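Local coordinates for odorant binding protein 4 (Chrysopa pallens, PDB 6JPM) that probably binds odorant molecules as a secreted insect protein of the PBP/GOBP family, at residues C49-M54 with Y102-C107; M54-N59 with M64-Q69. All coordinates share one frame; numbering follows the deposited sequence.

Contact 1: residues C49-M54 with Y102-C107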
# COMPACT_ATOMS: atom_id res chain seq x y z
N CYS A 49 -2.07 3.81 7.62
CA CYS A 49 -1.00 3.41 8.55
C CYS A 49 0.10 2.71 7.76
O CYS A 49 1.17 3.05 7.95
CB CYS A 49 -1.52 2.50 9.65
SG CYS A 49 -0.26 1.99 10.84
N ILE A 50 -0.23 1.76 6.91
CA ILE A 50 0.78 1.02 6.16
C ILE A 50 1.58 1.97 5.26
O ILE A 50 2.81 1.97 5.28
CB ILE A 50 0.12 -0.10 5.34
CG1 ILE A 50 -0.34 -1.27 6.24
CG2 ILE A 50 1.06 -0.57 4.23
CD1 ILE A 50 0.78 -1.96 7.04
N LEU A 51 0.88 2.78 4.47
CA LEU A 51 1.55 3.64 3.51
C LEU A 51 2.26 4.81 4.19
O LEU A 51 3.27 5.29 3.68
CB LEU A 51 0.56 4.13 2.45
CG LEU A 51 0.12 3.03 1.48
CD1 LEU A 51 -1.20 3.40 0.84
CD2 LEU A 51 1.22 2.80 0.41
N GLU A 52 1.76 5.28 5.33
CA GLU A 52 2.56 6.23 6.12
C GLU A 52 3.84 5.57 6.62
O GLU A 52 4.92 6.16 6.55
CB GLU A 52 1.76 6.78 7.29
CG GLU A 52 0.83 7.95 6.94
CD GLU A 52 0.16 8.53 8.18
OE1 GLU A 52 0.38 7.97 9.28
OE2 GLU A 52 -0.57 9.54 8.06
N THR A 53 3.74 4.34 7.12
CA THR A 53 4.91 3.63 7.61
C THR A 53 5.92 3.38 6.50
O THR A 53 7.13 3.44 6.74
CB THR A 53 4.48 2.32 8.26
OG1 THR A 53 3.62 2.63 9.36
CG2 THR A 53 5.68 1.53 8.78
N MET A 54 5.46 3.12 5.28
CA MET A 54 6.36 3.01 4.14
C MET A 54 6.88 4.36 3.66
O MET A 54 7.73 4.38 2.77
CB MET A 54 5.66 2.31 2.97
CG MET A 54 5.28 0.85 3.26
SD MET A 54 4.17 0.23 1.98
CE MET A 54 5.31 -0.05 0.62
N TYR A 102 -6.19 4.76 1.20
CA TYR A 102 -7.07 3.65 0.82
C TYR A 102 -7.38 3.70 -0.67
O TYR A 102 -7.27 2.69 -1.37
CB TYR A 102 -8.35 3.74 1.63
CG TYR A 102 -9.45 2.80 1.21
CD1 TYR A 102 -9.47 1.47 1.65
CD2 TYR A 102 -10.50 3.25 0.42
CE1 TYR A 102 -10.51 0.61 1.29
CE2 TYR A 102 -11.53 2.40 0.05
CZ TYR A 102 -11.53 1.08 0.48
OH TYR A 102 -12.56 0.24 0.11
N ASN A 103 -7.77 4.88 -1.18
CA ASN A 103 -8.09 4.99 -2.60
C ASN A 103 -6.87 4.73 -3.47
O ASN A 103 -6.97 4.07 -4.51
CB ASN A 103 -8.67 6.38 -2.91
CG ASN A 103 -10.09 6.52 -2.42
OD1 ASN A 103 -10.85 5.54 -2.40
ND2 ASN A 103 -10.46 7.73 -1.98
N PHE A 104 -5.71 5.27 -3.08
CA PHE A 104 -4.46 4.96 -3.76
C PHE A 104 -4.20 3.45 -3.77
O PHE A 104 -3.84 2.90 -4.81
CB PHE A 104 -3.31 5.70 -3.06
CG PHE A 104 -1.94 5.44 -3.66
CD1 PHE A 104 -1.64 5.83 -4.97
CD2 PHE A 104 -0.95 4.83 -2.91
CE1 PHE A 104 -0.37 5.61 -5.52
CE2 PHE A 104 0.31 4.60 -3.45
CZ PHE A 104 0.60 4.99 -4.76
N ALA A 105 -4.40 2.78 -2.63
CA ALA A 105 -4.14 1.34 -2.56
C ALA A 105 -5.07 0.55 -3.47
O ALA A 105 -4.64 -0.39 -4.15
CB ALA A 105 -4.30 0.85 -1.11
N LYS A 106 -6.36 0.89 -3.47
CA LYS A 106 -7.30 0.19 -4.36
C LYS A 106 -6.85 0.34 -5.81
O LYS A 106 -6.94 -0.61 -6.59
CB LYS A 106 -8.72 0.76 -4.24
CG LYS A 106 -9.37 0.60 -2.89
CD LYS A 106 -10.87 0.81 -3.02
CE LYS A 106 -11.19 2.15 -3.65
NZ LYS A 106 -12.65 2.43 -3.66
N CYS A 107 -6.39 1.54 -6.18
CA CYS A 107 -5.93 1.76 -7.55
C CYS A 107 -4.73 0.88 -7.85
O CYS A 107 -4.66 0.25 -8.92
CB CYS A 107 -5.58 3.24 -7.75
SG CYS A 107 -5.05 3.64 -9.45
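The carbonyl oxygen of C49, on the helix that sends L51 across to F104, is gripped twice by T53, one turn further on. The backbone N of T53 makes the expected helical bond to C49 O at 3.0 Å, and its hydroxyl OG1 donates a second one to the same oxygen at 2.9 Å. The two donors come from opposite faces of the carbonyl plane; OG1 is tilted 32° from that plane, with a C=O...donor angle of 148°. The T53 hydroxyl is thereby folded back onto its own helix.

The interhelical contact itself is wholly apolar and is made by the two methyls of one leucine. The closest approach is that of L51 CD1, which meets CD2 of F104 at 4.0 Å, arriving at the edge of the ring and near its plane rather than over a face. The other methyl, L51 CD2, also lies near the ring, 4.4 Å from F104 CE2. F104 has CG anti to its backbone N (chi1 179°), which swings the ring out from helix 99-111 toward the leucine. L51 CD1 also approaches CB of A105 at 4.5 Å, so it sits against two consecutive residues of the facing helix. The backbones remain well apart, with L51 CA and A105 CA 8.6 Å from each other. L51, F104 and A105 are all buried, and A105 packs in addition on M47 and F32. On another side of its helix, Y102 has K106 CG over one ring face, 4.0 Å above the plane.

Each segment also carries a covalent tie to a further helix: C49 is bonded to C18 of helix 4-22, and C107 to C89 of helix 76-89. Helices packed through aliphatic and aromatic side chains and cross-linked by interlocking disulfides are the hallmark of the six-helix insect odorant-binding protein fold.

Contact 2: residues M54-N59 with M64-Q69; sequences MKIIKN and MSAVEQ
K55 and I56 lie against A66 and V67 through one backbone approach and a small apolar cluster, with I56 CA and A66 CA only 5.7 Å apart. The backbone approach is the tighter of the two: the carbonyl oxygen of K55 comes within 3.1 Å of A66 CB, a close fit of a methyl group against an oxygen. K55 is where the chain leaves helix 41-53, and its positive phi of 67° belongs to a Schellman motif that ends that helix and leads the chain toward strand 57-58. The CB atoms of K55 and A66 lie 4.4 Å apart, while the lysine as a whole is exposed.

The apolar contacts all use the end of one isoleucine. I56 CD1 touches V67 CG2 at 3.8 Å and V67 CA at 4.0 Å, and reaches A66 CB at 4.4 Å. Its CG1 branch stands anti to the carbonyl carbon (chi1 -64°), and from there CD1 extends to the helix although CB does not face it. The I56 and V67 side chains cross at about a right angle. Both also rest on L62, and I56 also touches F104 of helix 99-111.

Polar ties lie around this pair of segments: backbone bonding joins I56 to D63, D63 OD1 accepts from S65 N at the start of the helix, and M54 O accepts from Q70 NE2. The two segments themselves meet through van der Waals and apolar contact, while the hydrogen bonds come from residues around them; the small side chain of A66, which points at the turn, is consistent with so close an approach.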
# COMPACT_ATOMS: atom_id res chain seq x y z
N MET A 54 5.46 3.12 5.28
CA MET A 54 6.36 3.01 4.14
C MET A 54 6.88 4.36 3.66
O MET A 54 7.73 4.38 2.77
CB MET A 54 5.66 2.31 2.97
CG MET A 54 5.28 0.85 3.26
SD MET A 54 4.17 0.23 1.98
CE MET A 54 5.31 -0.05 0.62
N LYS A 55 6.37 5.47 4.21
CA LYS A 55 6.69 6.84 3.83
C LYS A 55 6.21 7.20 2.44
O LYS A 55 6.57 8.25 1.91
CB LYS A 55 8.20 7.12 3.96
CG LYS A 55 8.66 7.10 5.41
CD LYS A 55 10.17 7.20 5.54
CE LYS A 55 10.85 5.89 5.20
NZ LYS A 55 12.28 5.88 5.62
N ILE A 56 5.37 6.36 1.83
CA ILE A 56 4.80 6.63 0.51
C ILE A 56 3.67 7.66 0.60
O ILE A 56 3.47 8.45 -0.32
CB ILE A 56 4.32 5.30 -0.11
CG1 ILE A 56 5.52 4.37 -0.34
CG2 ILE A 56 3.56 5.53 -1.41
CD1 ILE A 56 6.52 4.89 -1.40
N ILE A 57 2.91 7.65 1.70
CA ILE A 57 1.83 8.61 1.92
C ILE A 57 2.22 9.51 3.09
O ILE A 57 2.65 9.03 4.15
CB ILE A 57 0.49 7.91 2.20
CG1 ILE A 57 -0.11 7.29 0.93
CG2 ILE A 57 -0.50 8.88 2.83
CD1 ILE A 57 -0.58 8.29 -0.12
N LYS A 58 2.08 10.82 2.90
CA LYS A 58 2.40 11.77 3.94
C LYS A 58 1.30 12.82 3.97
O LYS A 58 1.04 13.47 2.96
CB LYS A 58 3.77 12.41 3.69
CG LYS A 58 4.25 13.35 4.75
CD LYS A 58 5.70 13.74 4.50
CE LYS A 58 5.91 14.26 3.08
NZ LYS A 58 5.16 15.52 2.79
N ASN A 59 0.63 12.96 5.12
CA ASN A 59 -0.48 13.90 5.25
C ASN A 59 -1.50 13.69 4.14
O ASN A 59 -1.98 14.64 3.53
CB ASN A 59 -0.00 15.35 5.25
CG ASN A 59 0.97 15.65 6.38
OD1 ASN A 59 2.14 15.91 6.15
ND2 ASN A 59 0.47 15.63 7.61
N MET A 64 5.98 11.66 -4.03
CA MET A 64 6.71 11.17 -5.19
C MET A 64 8.22 11.09 -4.95
O MET A 64 8.90 10.35 -5.66
CB MET A 64 6.43 12.06 -6.41
CG MET A 64 5.05 11.86 -7.02
SD MET A 64 4.66 10.14 -7.49
CE MET A 64 6.13 9.67 -8.41
N SER A 65 8.74 11.81 -3.95
CA SER A 65 10.16 11.69 -3.62
C SER A 65 10.46 10.34 -2.99
O SER A 65 11.40 9.65 -3.39
CB SER A 65 10.59 12.82 -2.68
OG SER A 65 10.32 14.08 -3.26
N ALA A 66 9.68 9.97 -1.97
CA ALA A 66 9.84 8.65 -1.36
C ALA A 66 9.64 7.54 -2.39
O ALA A 66 10.30 6.50 -2.31
CB ALA A 66 8.85 8.48 -0.20
N VAL A 67 8.73 7.74 -3.33
CA VAL A 67 8.52 6.72 -4.36
C VAL A 67 9.79 6.51 -5.16
O VAL A 67 10.16 5.37 -5.47
CB VAL A 67 7.33 7.12 -5.26
CG1 VAL A 67 7.28 6.25 -6.50
CG2 VAL A 67 6.03 7.03 -4.50
N GLU A 68 10.51 7.60 -5.48
CA GLU A 68 11.69 7.48 -6.33
C GLU A 68 12.88 6.90 -5.58
O GLU A 68 13.66 6.13 -6.16
CB GLU A 68 12.03 8.84 -6.94
CG GLU A 68 11.02 9.29 -7.98
CD GLU A 68 11.14 10.76 -8.30
OE1 GLU A 68 12.25 11.32 -8.15
OE2 GLU A 68 10.11 11.37 -8.69
N GLN A 69 13.05 7.24 -4.30
CA GLN A 69 14.15 6.65 -3.54
C GLN A 69 14.01 5.14 -3.44
O GLN A 69 15.00 4.41 -3.46
CB GLN A 69 14.23 7.27 -2.14
CG GLN A 69 15.53 6.98 -1.37
CD GLN A 69 15.57 5.61 -0.69
OE1 GLN A 69 14.58 4.88 -0.64
NE2 GLN A 69 16.74 5.26 -0.14

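In the fold
Contact 1 lies near the centre of the chain and all its touching residues are buried, whereas contact 2, about 10 Å away between centres, is only partly buried and includes the exposed K55. Helix 41-53 leads from one to the other: the two share M54, and contact 2 is nested in the chain between the segments of contact 1. They also meet directly, through a probable hydrogen bond from I57 N to L51 O at 3.1 Å and through I56 CG2 packing on F104 CE2 at 3.9 Å. Contact 1 joins helices far apart in the sequence, aliphatic against aromatic; contact 2 adds a carbonyl against a methyl, on a helix only a few residues on.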